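Local coordinates for protein N-acetylglucosamine-6-phosphate deacetylase (Mycobacterium smegmatis, PDB 6FV4) that probably removes the acetyl group from N-acetylglucosamine-6-phosphate as a metal-dependent deacetylase of the amidohydrolase superfamily, at residues E37-D41 with R42-V46; T23-G27 with T28-R32; V374-D377 with H378-V382. The protein carries 1 engineered substitution. All blocks are in the same frame, centred on the assembly; numbering follows the deposited sequence.

All three contacts close beta hairpins, each formed by one continuous stretch of chain, away from the active-site metals. Along the chain interaction 2 (strands 23-25 and 30-31) comes first, interaction 1 (strands 34-39 and 42-48) next, and interaction 3 (between strands 373-376 and 382-387) near the C-terminus. Interactions 1 and 2 have centres about 16 Å apart yet touch, CG1 of Val46 lying 3.5 Å from CD1 of Leu31; through Val46 the four-stranded sheet that holds interaction 1 meets interaction 2. Interaction 3 is centred about 14 Å from interaction 2. Strands 23-25 and 373-376 both pair with strand 63-76, so N- and C-terminal segments of the chain meet there.

Interaction 1: residues E37-D41 with R42-V46; sequences EIASD and RVVAV. With CD (cadmium ion), chain I.
Val44 presents its two methyl branches to different partners. CG2 of Val44 presses on CB of Ala39 at 3.4 Å, tighter than a usual carbon contact, while CG1, placed anti to the backbone N by a chi1 of 176°, lies 3.6 Å from OE2 of Glu37. The side chain of Glu37, extended beyond CG, passes Val44 at a slant and offers both carboxylate oxygens to a cadmium ion: OE2 of Glu37 is 2.5 Å and OE1 of Glu37 2.8 Å from the cadmium, with water 1 as a further ligand. These groups sit on a beta hairpin, strand 34-39 against strand 42-48, closed by a type II' turn from Ala39 to Arg42 whose end residues exchange two backbone hydrogen bonds. Val44 and Ala45 both face Glu37, a classic beta bulge; Val44 N bonds to Glu37 O and Glu37 N to Ala45 O. On the other face of the sheet, CD1 of Ile38 meets CG2 of Val43 at 3.7 Å. Within the turn and at its end, Asp41 and Arg42 lie side by side, pointing the same way, carboxylate and guanidinium planes 71° apart. Their salt bridge is long, 4.0 Å from Asp41 OD2 to Arg42 NH1, whereas Arg42 NH2 hydrogen-bonds to Gly368 O.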
ATOM      1  N   GLU B  37       1.111 -12.666  37.384  1.00 35.32           N
ATOM      2  CA  GLU B  37       1.250 -12.341  38.791  1.00 35.75           C
ATOM      3  C   GLU B  37       1.452 -10.852  38.940  1.00 33.45           C
ATOM      4  O   GLU B  37       2.356 -10.285  38.322  1.00 34.28           O
ATOM      5  CB  GLU B  37       2.432 -13.075  39.394  1.00 36.92           C
ATOM      6  CG  GLU B  37       2.297 -13.401  40.820  1.00 44.51           C
ATOM      7  CD  GLU B  37       3.600 -13.930  41.292  1.00 45.25           C
ATOM      8  OE1 GLU B  37       4.031 -14.959  40.732  1.00 41.88           O
ATOM      9  OE2 GLU B  37       4.225 -13.298  42.167  1.00 51.53           O
ATOM     10  N   ILE B  38       0.633 -10.234  39.780  1.00 35.32           N
ATOM     11  CA  ILE B  38       0.608  -8.793  39.966  1.00 36.06           C
ATOM     12  C   ILE B  38       1.026  -8.508  41.399  1.00 38.18           C
ATOM     13  O   ILE B  38       0.542  -9.161  42.330  1.00 41.00           O
ATOM     14  CB  ILE B  38      -0.794  -8.216  39.680  1.00 34.33           C
ATOM     15  CG1 ILE B  38      -1.249  -8.546  38.252  1.00 35.73           C
ATOM     16  CG2 ILE B  38      -0.835  -6.719  39.958  1.00 38.84           C
ATOM     17  CD1 ILE B  38      -0.299  -8.096  37.191  1.00 35.60           C
ATOM     18  N   ALA B  39       1.934  -7.554  41.579  1.00 36.01           N
ATOM     19  CA  ALA B  39       2.277  -7.056  42.908  1.00 37.53           C
ATOM     20  C   ALA B  39       2.185  -5.546  42.865  1.00 35.42           C
ATOM     21  O   ALA B  39       2.836  -4.911  42.027  1.00 36.07           O
ATOM     22  CB  ALA B  39       3.677  -7.488  43.352  1.00 38.73           C
ATOM     23  N   SER B  40       1.377  -4.976  43.758  1.00 38.72           N
ATOM     24  CA  SER B  40       1.190  -3.528  43.839  1.00 39.80           C
ATOM     25  C   SER B  40       0.752  -3.066  42.453  1.00 40.24           C
ATOM     26  O   SER B  40      -0.294  -3.537  41.970  1.00 43.70           O
ATOM     27  CB  SER B  40       2.485  -2.932  44.411  1.00 42.07           C
ATOM     28  OG  SER B  40       2.534  -1.533  44.316  1.00 42.24           O
ATOM     29  N   ASP B  41       1.512  -2.227  41.756  1.00 37.69           N
ATOM     30  CA  ASP B  41       1.138  -1.774  40.423  1.00 40.53           C
ATOM     31  C   ASP B  41       1.950  -2.426  39.309  1.00 35.65           C
ATOM     32  O   ASP B  41       1.867  -1.969  38.172  1.00 35.99           O
ATOM     33  CB  ASP B  41       1.259  -0.247  40.331  1.00 38.75           C
ATOM     34  CG  ASP B  41       2.690   0.228  40.452  1.00 45.68           C
ATOM     35  OD1 ASP B  41       3.489  -0.506  41.066  1.00 41.81           O
ATOM     36  OD2 ASP B  41       3.008   1.344  39.973  1.00 48.55           O
ATOM     37  N   ARG B  42       2.720  -3.480  39.592  1.00 34.85           N
ATOM     38  CA  ARG B  42       3.634  -4.052  38.613  1.00 34.30           C
ATOM     39  C   ARG B  42       3.271  -5.498  38.279  1.00 32.90           C
ATOM     40  O   ARG B  42       2.776  -6.250  39.124  1.00 35.32           O
ATOM     41  CB  ARG B  42       5.095  -4.001  39.106  1.00 35.22           C
ATOM     42  CG  ARG B  42       5.544  -2.676  39.720  1.00 40.58           C
ATOM     43  CD  ARG B  42       5.285  -1.473  38.809  1.00 43.06           C
ATOM     44  NE  ARG B  42       6.024  -1.512  37.549  1.00 46.49           N
ATOM     45  CZ  ARG B  42       6.190  -0.454  36.755  1.00 44.71           C
ATOM     46  NH1 ARG B  42       5.677   0.727  37.091  1.00 42.83           N
ATOM     47  NH2 ARG B  42       6.875  -0.577  35.622  1.00 44.63           N
ATOM     48  N   VAL B  43       3.520  -5.882  37.029  1.00 29.88           N
ATOM     49  CA  VAL B  43       3.540  -7.298  36.694  1.00 31.47           C
ATOM     50  C   VAL B  43       4.826  -7.890  37.261  1.00 31.53           C
ATOM     51  O   VAL B  43       5.916  -7.347  37.052  1.00 31.38           O
ATOM     52  CB  VAL B  43       3.442  -7.509  35.173  1.00 31.22           C
ATOM     53  CG1 VAL B  43       3.573  -9.005  34.811  1.00 30.67           C
ATOM     54  CG2 VAL B  43       2.122  -6.944  34.609  1.00 29.39           C
ATOM     55  N   VAL B  44       4.694  -8.970  38.019  1.00 34.99           N
ATOM     56  CA  VAL B  44       5.844  -9.725  38.526  1.00 35.13           C
ATOM     57  C   VAL B  44       6.289 -10.791  37.533  1.00 36.06           C
ATOM     58  O   VAL B  44       7.461 -10.862  37.153  1.00 38.36           O
ATOM     59  CB  VAL B  44       5.489 -10.357  39.887  1.00 34.65           C
ATOM     60  CG1 VAL B  44       6.646 -11.231  40.396  1.00 39.07           C
ATOM     61  CG2 VAL B  44       5.162  -9.291  40.865  1.00 37.83           C
ATOM     62  N   ALA B  45       5.364 -11.641  37.103  1.00 36.69           N
ATOM     63  CA  ALA B  45       5.694 -12.709  36.174  1.00 36.03           C
ATOM     64  C   ALA B  45       4.494 -12.993  35.289  1.00 35.95           C
ATOM     65  O   ALA B  45       3.347 -12.753  35.675  1.00 31.95           O
ATOM     66  CB  ALA B  45       6.118 -13.988  36.908  1.00 40.27           C
ATOM     67  N   VAL B  46       4.783 -13.493  34.087  1.00 36.48           N
ATOM     68  CA  VAL B  46       3.792 -13.985  33.139  1.00 37.78           C
ATOM     69  C   VAL B  46       4.244 -15.367  32.692  1.00 37.96           C
ATOM     70  O   VAL B  46       5.444 -15.644  32.615  1.00 37.39           O
ATOM     71  CB  VAL B  46       3.637 -13.032  31.929  1.00 37.66           C
ATOM     72  CG1 VAL B  46       2.632 -13.555  30.949  1.00 39.39           C
ATOM     73  CG2 VAL B  46       3.221 -11.653  32.397  1.00 38.09           C
TER
HETATM   74 CD    CD I 402       4.788 -15.434  43.379  0.50 74.94          CD
HETATM   75  O   HOH W   1       4.875 -14.503  45.841  1.00 53.80           O

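Interaction 2: residues T23-G27 with T28-R32; sequences TVLTG and TELLR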
ATOM      1  N   THR B  23      -6.783 -17.078  27.379  1.00 33.29           N
ATOM      2  CA  THR B  23      -5.818 -16.519  26.434  1.00 33.33           C
ATOM      3  C   THR B  23      -5.224 -15.239  27.000  1.00 33.51           C
ATOM      4  O   THR B  23      -5.976 -14.340  27.380  1.00 29.10           O
ATOM      5  CB  THR B  23      -6.458 -16.192  25.083  1.00 34.07           C
ATOM      6  OG1 THR B  23      -7.078 -17.361  24.525  1.00 44.96           O
ATOM      7  CG2 THR B  23      -5.401 -15.669  24.133  1.00 33.79           C
ATOM      8  N   VAL B  24      -3.893 -15.146  27.037  1.00 29.79           N
ATOM      9  CA  VAL B  24      -3.207 -13.925  27.452  1.00 33.82           C
ATOM     10  C   VAL B  24      -2.281 -13.486  26.326  1.00 33.59           C
ATOM     11  O   VAL B  24      -1.343 -14.211  25.962  1.00 31.69           O
ATOM     12  CB  VAL B  24      -2.423 -14.109  28.759  1.00 34.43           C
ATOM     13  CG1 VAL B  24      -1.668 -12.836  29.090  1.00 31.05           C
ATOM     14  CG2 VAL B  24      -3.366 -14.479  29.900  1.00 33.65           C
ATOM     15  N   LEU B  25      -2.547 -12.308  25.771  1.00 27.68           N
ATOM     16  CA  LEU B  25      -1.669 -11.685  24.796  1.00 28.77           C
ATOM     17  C   LEU B  25      -0.790 -10.678  25.525  1.00 32.84           C
ATOM     18  O   LEU B  25      -1.297  -9.801  26.231  1.00 31.50           O
ATOM     19  CB  LEU B  25      -2.476 -11.028  23.675  1.00 30.63           C
ATOM     20  CG  LEU B  25      -2.952 -12.107  22.695  1.00 34.94           C
ATOM     21  CD1 LEU B  25      -4.415 -12.400  22.907  1.00 37.58           C
ATOM     22  CD2 LEU B  25      -2.690 -11.704  21.265  1.00 35.39           C
ATOM     23  N   THR B  26       0.525 -10.841  25.398  1.00 32.59           N
ATOM     24  CA  THR B  26       1.468 -10.022  26.144  1.00 34.13           C
ATOM     25  C   THR B  26       1.975  -8.840  25.343  1.00 33.22           C
ATOM     26  O   THR B  26       2.592  -7.936  25.917  1.00 35.12           O
ATOM     27  CB  THR B  26       2.672 -10.871  26.590  1.00 36.50           C
ATOM     28  OG1 THR B  26       3.509 -11.136  25.460  1.00 38.33           O
ATOM     29  CG2 THR B  26       2.204 -12.194  27.171  1.00 36.04           C
ATOM     30  N   GLY B  27       1.732  -8.815  24.039  1.00 32.31           N
ATOM     31  CA  GLY B  27       2.335  -7.859  23.141  1.00 38.52           C
ATOM     32  C   GLY B  27       3.291  -8.503  22.161  1.00 41.64           C
ATOM     33  O   GLY B  27       3.468  -7.987  21.050  1.00 45.15           O
ATOM     34  N   THR B  28       3.900  -9.629  22.544  1.00 39.84           N
ATOM     35  CA  THR B  28       4.762 -10.390  21.645  1.00 43.70           C
ATOM     36  C   THR B  28       4.335 -11.851  21.528  1.00 42.92           C
ATOM     37  O   THR B  28       4.602 -12.494  20.506  1.00 46.15           O
ATOM     38  CB  THR B  28       6.215 -10.338  22.117  1.00 44.08           C
ATOM     39  OG1 THR B  28       6.290 -10.800  23.472  1.00 46.13           O
ATOM     40  CG2 THR B  28       6.754  -8.922  22.032  1.00 46.82           C
ATOM     41  N   GLU B  29       3.701 -12.398  22.566  1.00 42.56           N
ATOM     42  CA  GLU B  29       3.314 -13.803  22.599  1.00 42.55           C
ATOM     43  C   GLU B  29       1.820 -13.931  22.849  1.00 41.38           C
ATOM     44  O   GLU B  29       1.196 -13.070  23.477  1.00 36.86           O
ATOM     45  CB  GLU B  29       4.046 -14.601  23.704  1.00 45.42           C
ATOM     46  CG  GLU B  29       5.548 -14.417  23.788  1.00 48.90           C
ATOM     47  CD  GLU B  29       6.099 -14.757  25.179  1.00 57.66           C
ATOM     48  OE1 GLU B  29       5.783 -14.021  26.155  1.00 63.12           O
ATOM     49  OE2 GLU B  29       6.839 -15.759  25.301  1.00 70.57           O
ATOM     50  N   LEU B  30       1.253 -15.030  22.368  1.00 35.75           N
ATOM     51  CA  LEU B  30      -0.110 -15.427  22.694  1.00 36.16           C
ATOM     52  C   LEU B  30      -0.021 -16.672  23.568  1.00 39.89           C
ATOM     53  O   LEU B  30       0.414 -17.733  23.105  1.00 40.61           O
ATOM     54  CB  LEU B  30      -0.919 -15.694  21.428  1.00 41.93           C
ATOM     55  CG  LEU B  30      -2.401 -16.016  21.628  1.00 42.54           C
ATOM     56  CD1 LEU B  30      -3.219 -15.366  20.531  1.00 43.10           C
ATOM     57  CD2 LEU B  30      -2.656 -17.523  21.668  1.00 40.51           C
ATOM     58  N   LEU B  31      -0.450 -16.551  24.816  1.00 33.67           N
ATOM     59  CA  LEU B  31      -0.380 -17.638  25.787  1.00 37.83           C
ATOM     60  C   LEU B  31      -1.754 -18.261  25.964  1.00 42.40           C
ATOM     61  O   LEU B  31      -2.737 -17.553  26.212  1.00 38.30           O
ATOM     62  CB  LEU B  31       0.140 -17.136  27.131  1.00 38.81           C
ATOM     63  CG  LEU B  31       1.392 -16.281  26.984  1.00 36.51           C
ATOM     64  CD1 LEU B  31       1.781 -15.745  28.327  1.00 37.95           C
ATOM     65  CD2 LEU B  31       2.519 -17.127  26.356  1.00 40.90           C
ATOM     66  N   ARG B  32      -1.816 -19.586  25.842  1.00 40.43           N
ATOM     67  CA  ARG B  32      -3.068 -20.319  25.930  1.00 40.30           C
ATOM     68  C   ARG B  32      -2.838 -21.650  26.639  1.00 43.35           C
ATOM     69  O   ARG B  32      -2.213 -22.552  26.069  1.00 49.14           O
ATOM     70  CB  ARG B  32      -3.641 -20.533  24.530  1.00 41.94           C
ATOM     71  CG  ARG B  32      -5.131 -20.793  24.496  1.00 45.07           C
ATOM     72  CD  ARG B  32      -5.651 -20.814  23.063  1.00 47.36           C
ATOM     73  NE  ARG B  32      -6.169 -19.516  22.636  1.00 41.31           N
ATOM     74  CZ  ARG B  32      -6.070 -19.049  21.396  1.00 43.42           C
ATOM     75  NH1 ARG B  32      -5.466 -19.771  20.461  1.00 50.83           N
ATOM     76  NH2 ARG B  32      -6.580 -17.864  21.084  1.00 43.20           N
TER
HETATM   77  O   HOH W   2       0.564 -10.140  22.057  1.00 32.55           O
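OG1 of Thr26 accepts from three donors of the residues that follow, Thr28 and Glu29, two of them weak. Its soundest bond comes from Glu29 N at 3.2 Å; Thr28 N, at 3.3 Å from the same Thr26 OG1, and the Thr28 hydroxyl bond it weakly. A chi1 of 74° holds this oxygen between the Thr26 backbone N and carbonyl carbon, turned toward the amides that follow. The Thr28 N bond has the pattern of an ST turn, and Thr26 N returns a straight bond to Glu29 O, closing the hairpin loop. On the opposite side of the loop from Thr26 OG1, water 2 accepts from Gly27 N at 2.7 Å.

Beyond the loop, Val24 and Leu31 form a hydrogen-bonded pair: Val24 N to Leu31 O and Leu31 N to Val24 O are each 2.8 Å. Leu25 and Leu30 lie side by side, CD2 of Leu25 being 3.8 Å from CD1 of Leu30, whereas Thr26 and Leu31 cross at about a right angle, CG2 of Thr26 meeting CD1 of Leu31 at 3.8 Å. At the open end, Arg32 NE donates to Thr23 OG1 at 3.0 Å, with Thr23 OG1 only 11° out of the guanidinium plane. Leu30 CD2 covers one face of that group, 3.7 Å above its centre, and Arg32 NH1 makes a salt bridge to Asp340. Leu25 packs on helix 339-357, Leu31 on Val46 and Ala48 of strand 42-48, and strand 23-25 bonds to Val64 of the parallel strand 63-76.

Interaction 3: residues V374-D377 with H378-V382; sequences VVLD and HDLAV
Asp377 N bonds to Ala381 O and Leu380 N to Asp377 O, the pattern of a type I turn followed by a G1 beta bulge, here joining strand 373-376 to the antiparallel strand 382-387. Leu380 takes the bulge position in a left-handed backbone conformation, phi 57°. Traced outward, the Asp377 side chain closes over this turn. CB of Asp377 comes 4.2 Å from Ala381 O and leads, at a chi1 of 60°, to CG between the backbone N and carbonyl carbon, 3.6 Å from the same Ala381 O. OD1 of Asp377 then takes the Ala381 N-H at 2.9 Å, the donor approaching 44° out of the carboxylate plane; Asp379 N also lies 3.0 Å from this Asp377 OD1. The remaining oxygen, Asp377 OD2, lies 3.7 Å from the Ala381 CB methyl. Arg339 of helix 339-357 bonds to His378 O and Val382 N donates to Glu325 OE1 of helix 324-334, on whose Phe328 Leu376 packs. Across the non-hydrogen-bonded pair of Leu376 and Val382, CG2 of Val382 touches CD2 of Leu376 at 3.6 Å and CG1 of Val374 at 3.8 Å.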
ATOM      1  N   VAL B 374      -6.601  -5.436  29.949  1.00 27.49           N
ATOM      2  CA  VAL B 374      -8.009  -5.381  29.571  1.00 28.77           C
ATOM      3  C   VAL B 374      -8.506  -6.805  29.374  1.00 26.95           C
ATOM      4  O   VAL B 374      -7.815  -7.636  28.779  1.00 29.48           O
ATOM      5  CB  VAL B 374      -8.229  -4.546  28.287  1.00 28.05           C
ATOM      6  CG1 VAL B 374      -9.695  -4.595  27.851  1.00 33.02           C
ATOM      7  CG2 VAL B 374      -7.803  -3.109  28.501  1.00 31.55           C
ATOM      8  N   VAL B 375      -9.678  -7.101  29.914  1.00 28.91           N
ATOM      9  CA  VAL B 375     -10.273  -8.421  29.812  1.00 31.49           C
ATOM     10  C   VAL B 375     -11.408  -8.330  28.812  1.00 33.44           C
ATOM     11  O   VAL B 375     -12.250  -7.430  28.903  1.00 29.09           O
ATOM     12  CB  VAL B 375     -10.761  -8.931  31.175  1.00 30.36           C
ATOM     13  CG1 VAL B 375     -11.157 -10.388  31.058  1.00 33.77           C
ATOM     14  CG2 VAL B 375      -9.657  -8.766  32.226  1.00 28.02           C
ATOM     15  N   LEU B 376     -11.415  -9.243  27.841  1.00 30.51           N
ATOM     16  CA  LEU B 376     -12.395  -9.240  26.767  1.00 30.15           C
ATOM     17  C   LEU B 376     -13.078 -10.595  26.708  1.00 37.86           C
ATOM     18  O   LEU B 376     -12.431 -11.623  26.922  1.00 32.07           O
ATOM     19  CB  LEU B 376     -11.728  -8.938  25.417  1.00 32.01           C
ATOM     20  CG  LEU B 376     -10.778  -7.745  25.314  1.00 36.14           C
ATOM     21  CD1 LEU B 376      -9.993  -7.813  24.012  1.00 32.45           C
ATOM     22  CD2 LEU B 376     -11.554  -6.438  25.400  1.00 33.05           C
ATOM     23  N   ASP B 377     -14.375 -10.598  26.392  1.00 37.31           N
ATOM     24  CA  ASP B 377     -15.097 -11.853  26.200  1.00 42.10           C
ATOM     25  C   ASP B 377     -14.957 -12.315  24.749  1.00 37.96           C
ATOM     26  O   ASP B 377     -14.164 -11.771  23.974  1.00 40.19           O
ATOM     27  CB  ASP B 377     -16.558 -11.703  26.638  1.00 45.35           C
ATOM     28  CG  ASP B 377     -17.314 -10.638  25.860  1.00 38.50           C
ATOM     29  OD1 ASP B 377     -16.934 -10.309  24.714  1.00 42.85           O
ATOM     30  OD2 ASP B 377     -18.329 -10.154  26.390  1.00 40.48           O
ATOM     31  N   HIS B 378     -15.725 -13.338  24.349  1.00 49.36           N
ATOM     32  CA  HIS B 378     -15.540 -13.884  23.004  1.00 42.83           C
ATOM     33  C   HIS B 378     -16.008 -12.910  21.933  1.00 43.82           C
ATOM     34  O   HIS B 378     -15.457 -12.898  20.826  1.00 44.26           O
ATOM     35  CB  HIS B 378     -16.244 -15.239  22.860  1.00 50.81           C
ATOM     36  CG  HIS B 378     -15.349 -16.415  23.146  1.00 56.42           C
ATOM     37  ND1 HIS B 378     -14.211 -16.685  22.414  1.00 60.51           N
ATOM     38  CD2 HIS B 378     -15.415 -17.376  24.102  1.00 51.36           C
ATOM     39  CE1 HIS B 378     -13.619 -17.762  22.901  1.00 56.98           C
ATOM     40  NE2 HIS B 378     -14.329 -18.202  23.926  1.00 50.36           N
ATOM     41  N   ASP B 379     -16.985 -12.065  22.248  1.00 44.98           N
ATOM     42  CA  ASP B 379     -17.353 -10.993  21.328  1.00 48.82           C
ATOM     43  C   ASP B 379     -16.329  -9.862  21.294  1.00 42.72           C
ATOM     44  O   ASP B 379     -16.582  -8.849  20.635  1.00 43.68           O
ATOM     45  CB  ASP B 379     -18.726 -10.432  21.705  1.00 46.56           C
ATOM     46  CG  ASP B 379     -19.838 -11.469  21.583  1.00 58.80           C
ATOM     47  OD1 ASP B 379     -19.711 -12.403  20.750  1.00 55.81           O
ATOM     48  OD2 ASP B 379     -20.837 -11.354  22.330  1.00 63.71           O
ATOM     49  N   LEU B 380     -15.191 -10.012  21.976  1.00 43.11           N
ATOM     50  CA  LEU B 380     -14.196  -8.949  22.120  1.00 37.54           C
ATOM     51  C   LEU B 380     -14.792  -7.691  22.752  1.00 37.89           C
ATOM     52  O   LEU B 380     -14.375  -6.572  22.448  1.00 36.73           O
ATOM     53  CB  LEU B 380     -13.524  -8.620  20.782  1.00 40.38           C
ATOM     54  CG  LEU B 380     -12.700  -9.740  20.133  1.00 41.32           C
ATOM     55  CD1 LEU B 380     -11.740  -9.182  19.086  1.00 38.27           C
ATOM     56  CD2 LEU B 380     -11.937 -10.533  21.192  1.00 38.01           C
ATOM     57  N   ALA B 381     -15.767  -7.859  23.640  1.00 36.02           N
ATOM     58  CA  ALA B 381     -16.254  -6.756  24.455  1.00 38.93           C
ATOM     59  C   ALA B 381     -15.489  -6.706  25.771  1.00 35.60           C
ATOM     60  O   ALA B 381     -15.212  -7.747  26.373  1.00 33.21           O
ATOM     61  CB  ALA B 381     -17.750  -6.890  24.742  1.00 36.09           C
ATOM     62  N   VAL B 382     -15.172  -5.485  26.214  1.00 34.36           N
ATOM     63  CA  VAL B 382     -14.484  -5.272  27.484  1.00 31.02           C
ATOM     64  C   VAL B 382     -15.386  -5.682  28.635  1.00 34.25           C
ATOM     65  O   VAL B 382     -16.512  -5.187  28.771  1.00 33.12           O
ATOM     66  CB  VAL B 382     -14.072  -3.804  27.644  1.00 32.01           C
ATOM     67  CG1 VAL B 382     -13.536  -3.566  29.065  1.00 30.02           C
ATOM     68  CG2 VAL B 382     -13.050  -3.412  26.598  1.00 34.22           C
TER